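Local coordinates for odorant binding protein, antennal (Anopheles gambiae, PDB 3R1V) that probably binds odorant molecules and here holds an azo-linked phenol inside its helical fold, at residues I67-L72 with D85-E90. Numbering follows the deposited sequence.
Sequences ILLDRL and DHLTRE. With AZB (4-{(E)-[4-(propan-2-yl)phenyl]diazenyl}phenol), chain C.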
ATOM      1  N   ILE A  67      -7.912   6.363  -1.731  1.00 39.79           N
ATOM      2  CA  ILE A  67      -7.511   5.020  -2.135  1.00 39.17           C
ATOM      3  C   ILE A  67      -8.762   4.185  -2.395  1.00 42.37           C
ATOM      4  O   ILE A  67      -9.644   4.084  -1.535  1.00 41.60           O
ATOM      5  CB  ILE A  67      -6.510   4.346  -1.139  1.00 42.21           C
ATOM      6  CG1 ILE A  67      -5.375   5.304  -0.643  1.00 42.56           C
ATOM      7  CG2 ILE A  67      -5.955   3.022  -1.687  1.00 42.83           C
ATOM      8  CD1 ILE A  67      -4.454   5.997  -1.706  1.00 50.10           C
ATOM      9  N   LEU A  68      -8.846   3.620  -3.600  1.00 38.97           N
ATOM     10  CA  LEU A  68      -9.967   2.788  -4.023  1.00 38.86           C
ATOM     11  C   LEU A  68      -9.453   1.365  -4.200  1.00 43.02           C
ATOM     12  O   LEU A  68      -9.142   0.945  -5.317  1.00 42.53           O
ATOM     13  CB  LEU A  68     -10.595   3.328  -5.322  1.00 38.92           C
ATOM     14  CG  LEU A  68     -10.833   4.829  -5.389  1.00 43.65           C
ATOM     15  CD1 LEU A  68     -10.316   5.407  -6.675  1.00 43.83           C
ATOM     16  CD2 LEU A  68     -12.275   5.138  -5.271  1.00 46.05           C
ATOM     17  N   LEU A  69      -9.313   0.645  -3.068  1.00 40.18           N
ATOM     18  CA  LEU A  69      -8.831  -0.738  -3.012  1.00 40.36           C
ATOM     19  C   LEU A  69      -9.777  -1.706  -3.737  1.00 45.18           C
ATOM     20  O   LEU A  69      -9.336  -2.772  -4.170  1.00 44.84           O
ATOM     21  CB  LEU A  69      -8.580  -1.168  -1.555  1.00 40.40           C
ATOM     22  CG  LEU A  69      -7.476  -2.200  -1.316  1.00 45.05           C
ATOM     23  CD1 LEU A  69      -6.097  -1.619  -1.613  1.00 45.20           C
ATOM     24  CD2 LEU A  69      -7.511  -2.700   0.112  1.00 47.53           C
ATOM     25  N   ASP A  70     -11.062  -1.301  -3.910  1.00 42.41           N
ATOM     26  CA  ASP A  70     -12.104  -2.027  -4.640  1.00 42.61           C
ATOM     27  C   ASP A  70     -11.737  -2.211  -6.120  1.00 46.61           C
ATOM     28  O   ASP A  70     -12.154  -3.193  -6.729  1.00 46.21           O
ATOM     29  CB  ASP A  70     -13.438  -1.255  -4.564  1.00 44.72           C
ATOM     30  CG  ASP A  70     -14.389  -1.651  -3.451  1.00 56.01           C
ATOM     31  OD1 ASP A  70     -14.073  -2.605  -2.706  1.00 56.74           O
ATOM     32  OD2 ASP A  70     -15.470  -1.033  -3.350  1.00 62.33           O
ATOM     33  N   ARG A  71     -10.999  -1.243  -6.708  1.00 43.13           N
ATOM     34  CA  ARG A  71     -10.579  -1.244  -8.113  1.00 42.97           C
ATOM     35  C   ARG A  71      -9.793  -2.489  -8.534  1.00 47.22           C
ATOM     36  O   ARG A  71      -9.882  -2.896  -9.690  1.00 46.91           O
ATOM     37  CB  ARG A  71      -9.770   0.012  -8.446  1.00 42.62           C
ATOM     38  CG  ARG A  71     -10.614   1.263  -8.599  1.00 50.75           C
ATOM     39  CD  ARG A  71      -9.755   2.410  -9.074  1.00 58.49           C
ATOM     40  NE  ARG A  71     -10.564   3.527  -9.558  1.00 64.57           N
ATOM     41  CZ  ARG A  71     -10.063   4.628 -10.112  1.00 77.02           C
ATOM     42  NH1 ARG A  71      -8.751   4.773 -10.250  1.00 64.38           N
ATOM     43  NH2 ARG A  71     -10.870   5.598 -10.517  1.00 62.18           N
ATOM     44  N   LEU A  72      -9.030  -3.076  -7.592  1.00 43.96           N
ATOM     45  CA  LEU A  72      -8.218  -4.281  -7.814  1.00 43.91           C
ATOM     46  C   LEU A  72      -9.060  -5.515  -8.100  1.00 48.55           C
ATOM     47  O   LEU A  72      -8.557  -6.450  -8.726  1.00 48.10           O
ATOM     48  CB  LEU A  72      -7.321  -4.573  -6.605  1.00 43.89           C
ATOM     49  CG  LEU A  72      -6.281  -3.531  -6.212  1.00 48.52           C
ATOM     50  CD1 LEU A  72      -5.493  -4.004  -5.011  1.00 48.72           C
ATOM     51  CD2 LEU A  72      -5.320  -3.235  -7.364  1.00 50.77           C
ATOM     52  N   ASP A  85     -13.255  -5.997   0.782  1.00 49.48           N
ATOM     53  CA  ASP A  85     -14.519  -5.405   1.247  1.00 49.17           C
ATOM     54  C   ASP A  85     -14.482  -4.911   2.691  1.00 52.22           C
ATOM     55  O   ASP A  85     -15.150  -3.926   3.000  1.00 51.77           O
ATOM     56  CB  ASP A  85     -15.728  -6.328   1.000  1.00 51.15           C
ATOM     57  CG  ASP A  85     -16.205  -6.416  -0.443  1.00 62.02           C
ATOM     58  OD1 ASP A  85     -15.700  -5.641  -1.291  1.00 62.67           O
ATOM     59  OD2 ASP A  85     -17.091  -7.250  -0.723  1.00 68.33           O
ATOM     60  N   HIS A  86     -13.687  -5.568   3.562  1.00 48.13           N
ATOM     61  CA  HIS A  86     -13.528  -5.161   4.957  1.00 47.76           C
ATOM     62  C   HIS A  86     -12.636  -3.920   5.062  1.00 50.79           C
ATOM     63  O   HIS A  86     -12.980  -2.992   5.800  1.00 50.29           O
ATOM     64  CB  HIS A  86     -12.986  -6.310   5.822  1.00 48.62           C
ATOM     65  CG  HIS A  86     -12.778  -5.931   7.256  1.00 52.12           C
ATOM     66  ND1 HIS A  86     -13.844  -5.671   8.100  1.00 53.94           N
ATOM     67  CD2 HIS A  86     -11.627  -5.761   7.944  1.00 53.86           C
ATOM     68  CE1 HIS A  86     -13.307  -5.361   9.268  1.00 53.34           C
ATOM     69  NE2 HIS A  86     -11.976  -5.408   9.224  1.00 53.64           N
ATOM     70  N   LEU A  87     -11.500  -3.901   4.325  1.00 46.72           N
ATOM     71  CA  LEU A  87     -10.565  -2.771   4.307  1.00 46.31           C
ATOM     72  C   LEU A  87     -11.203  -1.531   3.680  1.00 49.55           C
ATOM     73  O   LEU A  87     -10.942  -0.424   4.141  1.00 49.15           O
ATOM     74  CB  LEU A  87      -9.240  -3.126   3.601  1.00 46.36           C
ATOM     75  CG  LEU A  87      -8.353  -4.188   4.273  1.00 51.08           C
ATOM     76  CD1 LEU A  87      -7.293  -4.692   3.319  1.00 51.24           C
ATOM     77  CD2 LEU A  87      -7.703  -3.663   5.549  1.00 53.60           C
ATOM     78  N   THR A  88     -12.066  -1.720   2.661  1.00 45.71           N
ATOM     79  CA  THR A  88     -12.787  -0.624   2.002  1.00 45.41           C
ATOM     80  C   THR A  88     -13.922  -0.107   2.895  1.00 48.61           C
ATOM     81  O   THR A  88     -14.280   1.068   2.810  1.00 48.17           O
ATOM     82  CB  THR A  88     -13.283  -1.028   0.610  1.00 54.50           C
ATOM     83  OG1 THR A  88     -14.124  -2.174   0.721  1.00 55.27           O
ATOM     84  CG2 THR A  88     -12.146  -1.294  -0.364  1.00 53.25           C
ATOM     85  N   ARG A  89     -14.484  -0.984   3.751  1.00 44.69           N
ATOM     86  CA  ARG A  89     -15.554  -0.640   4.694  1.00 44.12           C
ATOM     87  C   ARG A  89     -14.980   0.179   5.853  1.00 46.11           C
ATOM     88  O   ARG A  89     -15.591   1.163   6.269  1.00 45.67           O
ATOM     89  CB  ARG A  89     -16.225  -1.918   5.233  1.00 45.36           C
ATOM     90  CG  ARG A  89     -17.479  -1.679   6.077  1.00 58.02           C
ATOM     91  CD  ARG A  89     -17.950  -2.944   6.774  1.00 70.84           C
ATOM     92  NE  ARG A  89     -18.787  -3.779   5.910  1.00 82.40           N
ATOM     93  CZ  ARG A  89     -19.286  -4.962   6.258  1.00 98.67           C
ATOM     94  NH1 ARG A  89     -19.029  -5.470   7.460  1.00 86.73           N
ATOM     95  NH2 ARG A  89     -20.038  -5.648   5.410  1.00 86.37           N
ATOM     96  N   GLU A  90     -13.820  -0.250   6.377  1.00 40.95           N
ATOM     97  CA  GLU A  90     -13.144   0.371   7.509  1.00 40.06           C
ATOM     98  C   GLU A  90     -12.252   1.559   7.160  1.00 42.33           C
ATOM     99  O   GLU A  90     -12.023   2.397   8.037  1.00 41.80           O
ATOM    100  CB  GLU A  90     -12.303  -0.680   8.270  1.00 41.44           C
ATOM    101  CG  GLU A  90     -13.095  -1.612   9.175  1.00 51.88           C
ATOM    102  CD  GLU A  90     -13.998  -0.940  10.189  1.00 69.70           C
ATOM    103  OE1 GLU A  90     -13.497  -0.121  10.994  1.00 64.81           O
ATOM    104  OE2 GLU A  90     -15.219  -1.217  10.163  1.00 60.90           O
TER
HETATM  105  C1  AZB C 128       6.081  -0.647   3.030  0.50 38.66           C
HETATM  106  N1  AZB C 128       0.109  -2.943   1.797  0.50 39.64           N
HETATM  107  O1  AZB C 128      -5.593  -5.586   0.378  0.50 40.53           O
HETATM  108  N2  AZB C 128      -0.568  -2.946   0.691  0.50 39.91           N
HETATM  109  C3  AZB C 128       4.528   1.116   4.025  0.50 38.61           C
HETATM  110  C4  AZB C 128      -2.240  -4.675   1.559  0.50 40.28           C
HETATM  111  C5  AZB C 128      -3.531  -5.337   1.442  0.50 40.27           C
HETATM  112  C6  AZB C 128      -4.414  -4.991   0.476  0.50 40.31           C
HETATM  113  C7  AZB C 128      -4.010  -4.006  -0.371  0.50 40.20           C
HETATM  114  C8  AZB C 128      -2.682  -3.337  -0.243  0.50 40.21           C
HETATM  115  C9  AZB C 128      -1.800  -3.674   0.711  0.50 40.11           C
HETATM  116  C11 AZB C 128       2.970  -0.570   1.411  0.50 38.76           C
HETATM  117  C12 AZB C 128       1.808  -1.316   1.082  0.50 38.90           C
HETATM  118  C13 AZB C 128       1.221  -2.225   2.074  0.50 39.19           C
HETATM  119  C14 AZB C 128       1.833  -2.368   3.372  0.50 38.99           C
HETATM  120  C15 AZB C 128       3.045  -1.575   3.697  0.50 38.85           C
HETATM  121  C16 AZB C 128       3.585  -0.691   2.690  0.50 38.80           C
HETATM  122  C17 AZB C 128       4.803   0.141   2.936  0.50 38.68           C
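Leu69 lies against one flank of helix 81-91, where its CD2 branch packs on Leu87, 3.8 Å from Leu87 CD1 and close to Leu87 CB as well. Its backbone end meets Thr88 instead, with Leu69 CB 3.8 Å from Thr88 CG2. The two leucines also share the phenol end of the ligand 4-{(E)-[4-(propan-2-yl)phenyl]diazenyl}phenol (AZB). Leu69 CD1 touches ring carbon C7 of AZB at 3.4 Å, while Leu69 CD2 and Leu87 CD1 both approach the phenol oxygen, Leu87 CD1 standing 3.5 Å from AZB O1. Tyr110 of helix 99-113 touches both leucines, tying this piece of pocket wall to a third part of the fold.

One residue on, a carboxylate takes the place of the apolar side chain. Asp70 and Thr88 run across each other at about a right angle. The methyl Thr88 CG2 makes the closest approach, 3.3 Å from Asp70 OD1, with Thr88 OG1 next to it at 3.5 Å from the same oxygen. Chi1 of 58° turns Thr88 OG1 back to its own helix, where the carbonyl oxygens of Val84 and Asp85 both lie within reach of its one proton. Asp85 OD1 sits 3.7 Å from Asp70 OD1, both residues being exposed. No hydrogen bond joins the two segments. Cohesion between them therefore rests on the apolar contacts of Leu69 with Leu87 and Thr88, beside the ligand, whereas the paired carboxylates at the solvent side would probably disfavour each other and might raise the proton affinity of one of them.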